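Long-range contact in acidocalcisomal pyrophosphatase (Trypanosoma cruzi, PDB 5CUX), which probably hydrolyses inorganic pyrophosphate to phosphate with the help of magnesium ions, as other soluble pyrophosphatases of its family do: residues Gly175-Gly180 / Lys233-Gly238. Sequence-based numbering, arbitrary orientation.
Sequences GMIDDG and KFVFNG. With POP (pyrophosphate 2-), chain D.
Val235 N donates to Gly175 O at 2.8 Å, and Ile177 N to Lys233 O at 2.7 Å. Between these two bonds Met176 and Phe234 form an antiparallel non-hydrogen-bonded pair, side chains on one face of the sheet. There the Phe234 ring meets Met176 obliquely: CE1 of Phe234 lies 3.4 Å from Met176 CB, and the sulfur makes a Met-aromatic contact, 5.3 Å from SD to the ring centroid. CG of Met176 sits anti to the backbone N (chi1 166°), and the side chain also touches Asp183, which binds magnesium in another structure of this protein but not in this chain. Ile177, on the opposite face from Met176, brings CD1 to within 3.6 Å of Val235 CG1, the two side chains crossing at about a right angle; both also touch Met182 of strand 181-190. Strand 233-242 here joins the end of strand 165-178 in the mixed sheet of the pyrophosphatase domain, and one water extends the pairing at each end, linking Gly175 N to Val235 O and Lys233 N to Ile177 O. Asp178 turns away to the bound pyrophosphate, its OD2 2.6 Å from O3 of the ligand. Tyr223, which touches both Met176 and Asp178, also hydrogen-bonds the pyrophosphate, while Asp179 pairs with Lys224 of the same pocket.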
# COMPACT_ATOMS: atom_id res chain seq x y z
N GLY A 175 14.36 -19.81 17.75
CA GLY A 175 14.38 -20.84 18.76
C GLY A 175 14.86 -20.35 20.10
O GLY A 175 16.07 -20.32 20.35
N MET A 176 13.95 -19.96 20.97
CA MET A 176 14.41 -19.47 22.27
C MET A 176 14.30 -20.57 23.31
O MET A 176 13.34 -21.33 23.31
CB MET A 176 13.60 -18.25 22.74
CG MET A 176 13.85 -17.93 24.24
SD MET A 176 12.90 -16.64 25.05
CE MET A 176 11.48 -17.46 25.65
N ILE A 177 15.28 -20.68 24.19
CA ILE A 177 15.16 -21.67 25.23
C ILE A 177 14.54 -20.96 26.43
O ILE A 177 15.02 -19.92 26.84
CB ILE A 177 16.51 -22.24 25.65
CG1 ILE A 177 17.31 -22.72 24.42
CG2 ILE A 177 16.27 -23.38 26.63
CD1 ILE A 177 16.52 -23.64 23.44
N ASP A 178 13.46 -21.52 26.97
CA ASP A 178 12.79 -20.94 28.11
C ASP A 178 12.64 -22.02 29.17
O ASP A 178 11.83 -22.93 29.05
CB ASP A 178 11.41 -20.43 27.72
CG ASP A 178 10.63 -19.83 28.89
OD1 ASP A 178 10.78 -20.32 30.02
OD2 ASP A 178 9.84 -18.87 28.70
N ASP A 179 13.45 -21.89 30.22
CA ASP A 179 13.46 -22.79 31.38
C ASP A 179 13.79 -24.23 31.03
O ASP A 179 13.11 -25.17 31.46
CB ASP A 179 12.14 -22.67 32.15
CG ASP A 179 11.91 -21.23 32.72
OD1 ASP A 179 12.67 -20.27 32.35
OD2 ASP A 179 10.96 -21.05 33.53
N GLY A 180 14.86 -24.37 30.25
CA GLY A 180 15.36 -25.67 29.83
C GLY A 180 14.63 -26.31 28.66
O GLY A 180 15.13 -27.27 28.02
N LYS A 233 18.64 -18.05 26.47
CA LYS A 233 19.44 -18.75 25.49
C LYS A 233 18.70 -19.01 24.18
O LYS A 233 17.48 -19.12 24.15
CB LYS A 233 19.95 -20.05 26.13
CG LYS A 233 21.15 -19.85 27.05
CD LYS A 233 22.17 -18.89 26.35
CE LYS A 233 23.28 -18.34 27.30
NZ LYS A 233 24.38 -19.33 27.59
N PHE A 234 19.44 -19.10 23.08
CA PHE A 234 18.81 -19.32 21.78
C PHE A 234 19.45 -20.44 20.96
O PHE A 234 20.67 -20.62 21.05
CB PHE A 234 18.89 -18.04 20.96
CG PHE A 234 17.92 -16.98 21.37
CD1 PHE A 234 16.61 -17.00 20.88
CD2 PHE A 234 18.29 -15.99 22.27
CE1 PHE A 234 15.68 -16.03 21.29
CE2 PHE A 234 17.38 -15.05 22.67
CZ PHE A 234 16.07 -15.06 22.17
N VAL A 235 18.69 -21.19 20.16
CA VAL A 235 19.37 -22.20 19.32
C VAL A 235 19.78 -21.50 17.99
O VAL A 235 19.42 -20.34 17.75
CB VAL A 235 18.49 -23.44 19.04
CG1 VAL A 235 18.17 -24.15 20.31
CG2 VAL A 235 17.21 -23.03 18.38
N PHE A 236 20.53 -22.18 17.13
CA PHE A 236 20.97 -21.57 15.87
C PHE A 236 21.66 -20.23 16.11
O PHE A 236 21.80 -19.44 15.19
CB PHE A 236 19.80 -21.28 14.91
CG PHE A 236 18.92 -22.47 14.64
CD1 PHE A 236 19.42 -23.60 13.99
CD2 PHE A 236 17.60 -22.47 15.05
CE1 PHE A 236 18.63 -24.71 13.78
CE2 PHE A 236 16.80 -23.58 14.84
CZ PHE A 236 17.32 -24.71 14.20
N ASN A 237 22.08 -19.96 17.35
CA ASN A 237 22.76 -18.70 17.63
C ASN A 237 21.87 -17.48 17.58
O ASN A 237 22.27 -16.44 17.06
CB ASN A 237 23.86 -18.48 16.61
CG ASN A 237 25.17 -18.97 17.10
OD1 ASN A 237 26.02 -19.37 16.30
ND2 ASN A 237 25.36 -18.92 18.42
N GLY A 238 20.66 -17.59 18.10
CA GLY A 238 19.79 -16.43 18.06
C GLY A 238 19.42 -16.01 16.66
O GLY A 238 18.91 -14.92 16.49
P1 POP D . 7.74 -16.75 30.68
O1 POP D . 7.88 -15.41 29.93
O2 POP D . 7.21 -16.47 32.10
O3 POP D . 9.10 -17.45 30.76
O POP D . 6.77 -17.66 29.92
P2 POP D . 5.45 -18.07 30.60
O4 POP D . 4.40 -16.96 30.39
O5 POP D . 4.94 -19.39 29.97
O6 POP D . 5.69 -18.28 32.11
O HOH W 1 16.60 -19.30 16.76
O HOH W 2 17.43 -19.80 28.46